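PDB 5Y9D: acyl-coenzyme A oxidase 1, which oxidises acyl-CoA esters to (2E)-enoyl-CoAs with bound FAD, passing the electrons to oxygen to give hydrogen peroxide in peroxisomal beta-oxidation. Local coordinates for residues Val103-Thr106 against Glu107-Leu111; Cys82-Gln85 against Gln86-Gln90. One frame throughout, in Å; residues are numbered along the deposited sequence.

Contact 1 of 2, residues Val103-Thr106 against Glu107-Leu111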
ATOM      1  N   VAL A 103      -7.192  19.969 -29.329  1.00 40.38           N
ATOM      2  CA  VAL A 103      -7.141  20.409 -30.705  1.00 40.48           C
ATOM      3  C   VAL A 103      -5.793  20.997 -31.047  1.00 41.22           C
ATOM      4  O   VAL A 103      -5.421  20.996 -32.204  1.00 42.58           O
ATOM      5  CB  VAL A 103      -8.233  21.465 -31.000  1.00 42.14           C
ATOM      6  CG1 VAL A 103      -8.054  22.072 -32.389  1.00 41.52           C
ATOM      7  CG2 VAL A 103      -9.607  20.821 -30.892  1.00 43.92           C
ATOM      8  N   THR A 104      -5.069  21.527 -30.066  1.00 39.87           N
ATOM      9  CA  THR A 104      -3.834  22.215 -30.378  1.00 37.45           C
ATOM     10  C   THR A 104      -2.606  21.413 -30.005  1.00 37.76           C
ATOM     11  O   THR A 104      -1.566  21.590 -30.620  1.00 34.55           O
ATOM     12  CB  THR A 104      -3.779  23.623 -29.747  1.00 37.43           C
ATOM     13  OG1 THR A 104      -3.896  23.551 -28.318  1.00 36.99           O
ATOM     14  CG2 THR A 104      -4.909  24.481 -30.314  1.00 37.64           C
ATOM     15  N   ASP A 105      -2.732  20.530 -29.019  1.00 36.75           N
ATOM     16  CA  ASP A 105      -1.577  19.847 -28.467  1.00 38.46           C
ATOM     17  C   ASP A 105      -0.928  18.911 -29.496  1.00 40.10           C
ATOM     18  O   ASP A 105      -1.602  18.171 -30.215  1.00 40.49           O
ATOM     19  CB  ASP A 105      -1.940  19.037 -27.178  1.00 40.42           C
ATOM     20  CG  ASP A 105      -1.983  19.907 -25.875  1.00 40.30           C
ATOM     21  OD1 ASP A 105      -1.651  21.117 -25.893  1.00 41.46           O
ATOM     22  OD2 ASP A 105      -2.347  19.363 -24.809  1.00 39.57           O
ATOM     23  N   THR A 106       0.401  18.940 -29.527  1.00 40.33           N
ATOM     24  CA  THR A 106       1.197  17.872 -30.113  1.00 39.28           C
ATOM     25  C   THR A 106       1.135  16.633 -29.222  1.00 40.04           C
ATOM     26  O   THR A 106       0.629  16.693 -28.108  1.00 35.46           O
ATOM     27  CB  THR A 106       2.676  18.294 -30.210  1.00 38.13           C
ATOM     28  OG1 THR A 106       3.196  18.583 -28.890  1.00 31.97           O
ATOM     29  CG2 THR A 106       2.813  19.508 -31.121  1.00 35.74           C
ATOM     30  N   GLU A 107       1.692  15.526 -29.706  1.00 46.41           N
ATOM     31  CA  GLU A 107       1.790  14.284 -28.921  1.00 50.66           C
ATOM     32  C   GLU A 107       2.543  14.507 -27.596  1.00 51.07           C
ATOM     33  O   GLU A 107       2.088  14.090 -26.520  1.00 49.06           O
ATOM     34  CB  GLU A 107       2.484  13.181 -29.731  1.00 55.04           C
ATOM     35  CG  GLU A 107       1.646  11.918 -29.892  1.00 62.49           C
ATOM     36  CD  GLU A 107       0.539  12.074 -30.922  1.00 64.44           C
ATOM     37  OE1 GLU A 107      -0.264  11.130 -31.105  1.00 68.97           O
ATOM     38  OE2 GLU A 107       0.465  13.146 -31.559  1.00 68.09           O
ATOM     39  N   LYS A 108       3.680  15.192 -27.682  1.00 52.18           N
ATOM     40  CA  LYS A 108       4.516  15.479 -26.511  1.00 50.24           C
ATOM     41  C   LYS A 108       3.752  16.322 -25.481  1.00 43.87           C
ATOM     42  O   LYS A 108       3.701  15.962 -24.302  1.00 38.25           O
ATOM     43  CB  LYS A 108       5.812  16.170 -26.950  1.00 58.65           C
ATOM     44  CG  LYS A 108       6.948  16.152 -25.929  1.00 68.17           C
ATOM     45  CD  LYS A 108       8.274  15.658 -26.528  1.00 73.26           C
ATOM     46  CE  LYS A 108       8.845  16.604 -27.587  1.00 79.31           C
ATOM     47  NZ  LYS A 108       9.247  17.932 -27.025  1.00 81.38           N
ATOM     48  N   LEU A 109       3.132  17.415 -25.932  1.00 39.62           N
ATOM     49  CA  LEU A 109       2.292  18.240 -25.043  1.00 37.29           C
ATOM     50  C   LEU A 109       1.147  17.457 -24.411  1.00 36.17           C
ATOM     51  O   LEU A 109       0.853  17.633 -23.231  1.00 38.74           O
ATOM     52  CB  LEU A 109       1.742  19.485 -25.758  1.00 35.71           C
ATOM     53  CG  LEU A 109       2.795  20.507 -26.214  1.00 36.26           C
ATOM     54  CD1 LEU A 109       2.234  21.910 -26.298  1.00 36.28           C
ATOM     55  CD2 LEU A 109       4.004  20.520 -25.293  1.00 37.30           C
ATOM     56  N   SER A 110       0.523  16.578 -25.177  1.00 34.25           N
ATOM     57  CA  SER A 110      -0.629  15.835 -24.696  1.00 32.64           C
ATOM     58  C   SER A 110      -0.150  14.924 -23.595  1.00 32.24           C
ATOM     59  O   SER A 110      -0.684  14.964 -22.488  1.00 33.16           O
ATOM     60  CB  SER A 110      -1.325  15.098 -25.860  1.00 34.44           C
ATOM     61  OG  SER A 110      -1.922  13.860 -25.502  1.00 35.78           O
ATOM     62  N   LEU A 111       0.891  14.138 -23.867  1.00 35.25           N
ATOM     63  CA  LEU A 111       1.494  13.284 -22.838  1.00 34.00           C
ATOM     64  C   LEU A 111       1.749  14.103 -21.573  1.00 33.57           C
ATOM     65  O   LEU A 111       1.276  13.744 -20.481  1.00 31.75           O
ATOM     66  CB  LEU A 111       2.806  12.669 -23.329  1.00 38.36           C
ATOM     67  CG  LEU A 111       2.671  11.510 -24.339  1.00 46.99           C
ATOM     68  CD1 LEU A 111       3.980  11.216 -25.073  1.00 46.26           C
ATOM     69  CD2 LEU A 111       2.140  10.237 -23.669  1.00 49.90           C
TER
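Thr-106 is the N-cap of helix 107-118, and its side chain and carbonyl both turn onto Leu-109 and Ser-110 in the first turn. The hydroxyl OG1 of Thr-106 accepts from the backbone N of Leu-109 at 3.2 Å, a nearly straight bond with an N-H...O angle of 168°. With chi1 at 60°, OG1 sits between the threonine's own N and carbonyl carbon, which swings it over the start of the helix and leaves CG2 anti to the carbonyl carbon. A residue with its hydroxyl directly on CB suits this place, because OG1 reaches the Leu-109 amide without a long, flexible chain. Behind it the regular helical pattern begins: Ser-110 N donates to Thr-106 O at 2.9 Å.

The same hydroxyl oxygen is also packed against carbon, CG of Leu-109 lying 3.3 Å from Thr-106 OG1. The side chain of Asp-105 crosses that of Leu-109 at about a right angle, with Asp-105 CG 3.8 Å from Leu-109 CB. This is van der Waals contact; the acid's charge is met by a salt bridge from OD2 to Arg-113, one turn beyond Leu-109 in helix 107-118, while Ser-110 OG bonds to Arg-310 of helix 306-334.

An acceptor and an acid thus lie at a helix N-terminus, where the helix dipole would be expected to favour an acceptor such as OG1 and the negative charge of Asp-105.

Contact 2 of 2, residues Cys82-Gln85 against Gln86-Gln90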
ATOM      1  N   CYS A  82     -13.988  15.764  -0.916  1.00 29.70           N
ATOM      2  CA  CYS A  82     -15.047  15.393  -1.862  1.00 30.29           C
ATOM      3  C   CYS A  82     -15.670  14.014  -1.667  1.00 31.51           C
ATOM      4  O   CYS A  82     -14.946  12.992  -1.614  1.00 31.30           O
ATOM      5  CB  CYS A  82     -14.506  15.458  -3.290  1.00 31.52           C
ATOM      6  SG  CYS A  82     -14.504  17.169  -3.883  1.00 37.96           S
ATOM      7  N   ASN A  83     -17.011  13.975  -1.625  1.00 28.55           N
ATOM      8  CA  ASN A  83     -17.726  12.698  -1.778  1.00 26.55           C
ATOM      9  C   ASN A  83     -17.743  12.283  -3.249  1.00 25.90           C
ATOM     10  O   ASN A  83     -17.450  13.089  -4.127  1.00 23.40           O
ATOM     11  CB  ASN A  83     -19.140  12.740  -1.137  1.00 25.91           C
ATOM     12  CG  ASN A  83     -20.141  13.590  -1.899  1.00 27.32           C
ATOM     13  OD1 ASN A  83     -20.450  13.325  -3.076  1.00 31.99           O
ATOM     14  ND2 ASN A  83     -20.710  14.573  -1.224  1.00 26.47           N
ATOM     15  N   LEU A  84     -18.113  11.034  -3.512  1.00 26.61           N
ATOM     16  CA  LEU A  84     -18.095  10.462  -4.872  1.00 27.47           C
ATOM     17  C   LEU A  84     -18.976  11.239  -5.866  1.00 28.12           C
ATOM     18  O   LEU A  84     -18.567  11.531  -6.998  1.00 28.94           O
ATOM     19  CB  LEU A  84     -18.501   8.996  -4.795  1.00 29.82           C
ATOM     20  CG  LEU A  84     -18.557   8.042  -5.992  1.00 33.33           C
ATOM     21  CD1 LEU A  84     -18.489   6.607  -5.491  1.00 33.98           C
ATOM     22  CD2 LEU A  84     -19.826   8.216  -6.829  1.00 35.52           C
ATOM     23  N   GLN A  85     -20.175  11.608  -5.458  1.00 27.36           N
ATOM     24  CA  GLN A  85     -21.029  12.410  -6.341  1.00 27.04           C
ATOM     25  C   GLN A  85     -20.384  13.795  -6.658  1.00 26.84           C
ATOM     26  O   GLN A  85     -20.454  14.246  -7.767  1.00 32.00           O
ATOM     27  CB  GLN A  85     -22.448  12.539  -5.756  1.00 26.33           C
ATOM     28  CG  GLN A  85     -23.180  11.213  -5.542  1.00 25.82           C
ATOM     29  CD  GLN A  85     -22.786  10.412  -4.265  1.00 28.37           C
ATOM     30  OE1 GLN A  85     -22.192  10.927  -3.291  1.00 26.69           O
ATOM     31  NE2 GLN A  85     -23.123   9.122  -4.279  1.00 28.08           N
ATOM     32  N   GLN A  86     -19.709  14.432  -5.710  1.00 27.05           N
ATOM     33  CA  GLN A  86     -18.955  15.654  -5.973  1.00 26.94           C
ATOM     34  C   GLN A  86     -17.717  15.447  -6.859  1.00 26.55           C
ATOM     35  O   GLN A  86     -17.414  16.294  -7.720  1.00 25.30           O
ATOM     36  CB  GLN A  86     -18.482  16.291  -4.662  1.00 30.47           C
ATOM     37  CG  GLN A  86     -19.582  16.937  -3.822  1.00 35.69           C
ATOM     38  CD  GLN A  86     -19.248  17.058  -2.326  1.00 42.35           C
ATOM     39  OE1 GLN A  86     -18.250  16.497  -1.798  1.00 44.68           O
ATOM     40  NE2 GLN A  86     -20.111  17.773  -1.621  1.00 47.11           N
ATOM     41  N   ALA A  87     -16.973  14.363  -6.627  1.00 24.69           N
ATOM     42  CA  ALA A  87     -15.851  14.028  -7.493  1.00 24.92           C
ATOM     43  C   ALA A  87     -16.307  13.781  -8.919  1.00 25.04           C
ATOM     44  O   ALA A  87     -15.639  14.187  -9.876  1.00 24.70           O
ATOM     45  CB  ALA A  87     -15.126  12.803  -7.000  1.00 24.51           C
ATOM     46  N   ARG A  88     -17.421  13.078  -9.041  1.00 25.06           N
ATOM     47  CA  ARG A  88     -17.927  12.658 -10.344  1.00 27.27           C
ATOM     48  C   ARG A  88     -18.208  13.883 -11.185  1.00 27.92           C
ATOM     49  O   ARG A  88     -17.756  13.973 -12.311  1.00 26.38           O
ATOM     50  CB  ARG A  88     -19.212  11.850 -10.190  1.00 25.76           C
ATOM     51  CG  ARG A  88     -19.006  10.407  -9.786  1.00 24.90           C
ATOM     52  CD  ARG A  88     -18.292   9.591 -10.831  1.00 25.21           C
ATOM     53  NE  ARG A  88     -18.105   8.195 -10.398  1.00 25.23           N
ATOM     54  CZ  ARG A  88     -18.977   7.219 -10.616  1.00 25.98           C
ATOM     55  NH1 ARG A  88     -18.724   5.992 -10.190  1.00 27.54           N
ATOM     56  NH2 ARG A  88     -20.124   7.452 -11.248  1.00 27.19           N
ATOM     57  N   LYS A  89     -18.907  14.839 -10.569  1.00 29.20           N
ATOM     58  CA  LYS A  89     -19.330  16.059 -11.220  1.00 29.00           C
ATOM     59  C   LYS A  89     -18.161  16.983 -11.518  1.00 26.38           C
ATOM     60  O   LYS A  89     -18.058  17.521 -12.622  1.00 24.78           O
ATOM     61  CB  LYS A  89     -20.384  16.770 -10.358  1.00 30.77           C
ATOM     62  CG  LYS A  89     -20.717  18.169 -10.837  1.00 31.94           C
ATOM     63  CD  LYS A  89     -21.873  18.756 -10.069  1.00 34.62           C
ATOM     64  CE  LYS A  89     -21.973  20.251 -10.311  1.00 39.02           C
ATOM     65  NZ  LYS A  89     -23.384  20.634 -10.603  1.00 42.19           N
ATOM     66  N   GLN A  90     -17.278  17.189 -10.558  1.00 26.28           N
ATOM     67  CA  GLN A  90     -16.182  18.130 -10.809  1.00 28.18           C
ATOM     68  C   GLN A  90     -15.119  17.598 -11.776  1.00 24.74           C
ATOM     69  O   GLN A  90     -14.466  18.354 -12.466  1.00 23.40           O
ATOM     70  CB  GLN A  90     -15.551  18.577  -9.516  1.00 34.78           C
ATOM     71  CG  GLN A  90     -14.642  17.532  -8.899  1.00 41.88           C
ATOM     72  CD  GLN A  90     -14.343  17.815  -7.426  1.00 47.86           C
ATOM     73  OE1 GLN A  90     -14.915  18.753  -6.819  1.00 46.81           O
ATOM     74  NE2 GLN A  90     -13.436  17.015  -6.849  1.00 45.85           N
TER
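Asn-83 and Gln-86 form a capping box at the start of helix 84-98, each side chain accepting from the other's backbone N. Gln-86 N donates to Asn-83 OD1 at 3.0 Å, arriving above the carbonyl plane of the amide, 44° out of it. In return Asn-83 N donates to Gln-86 OE1 at 2.8 Å. Asparagine is short enough to fold back over its own helix start, its CG held between N and the carbonyl carbon (chi1 72°), whereas glutamine has the length to reach back from the first turn. Their two amide planes stack, only 18° apart.

Three backbone carbonyls are also used. Asn-83 O takes Ala-87 N at 2.8 Å; Leu-84 O likewise takes Arg-88 N, and Gln-85 O takes Lys-89 N in a longer bond. Beside the box, the sulfur of Cys-82 packs against the amide of Gln-90, with SG 3.2 Å from NE2.

Leu-84 runs alongside Arg-88, its CD2 over one guanidinium face, 3.9 Å above the plane and offset toward the rim. All three guanidinium nitrogens are hydrogen-bonded; NE donates to Asp-263 O, and NH2 forms a salt bridge with Asp-255. Arg-88 therefore ties helix 84-98 to strand 251-255 and the loop after it, and its backbone O accepts from Arg-127 of helix 122-142, while Asn-83 packs on Asn-83 of the second subunit.

How the contacts relate
Contacts 1 and 2 are both surface contacts at helix starts in the N-terminal part of the chain, though Arg-88 of contact 2 is buried, whereas no touching residue of contact 1 is. They hold different helices, 107-118 and 84-98, and follow in series without touching: their centres lie 27 Å apart and their nearest atoms about 17 Å. Contact 1 has a single hydroxyl cap, whereas contact 2 has two side-chain amides that each accept from the other residue's backbone N. Arginines play opposite parts: contact 1 receives Arg-113 of helix 107-118 and Arg-310 of helix 306-334, while contact 2 sends out its own Arg-88 toward strand 251-255. Contact 2 also meets the second subunit; no other chain touches contact 1.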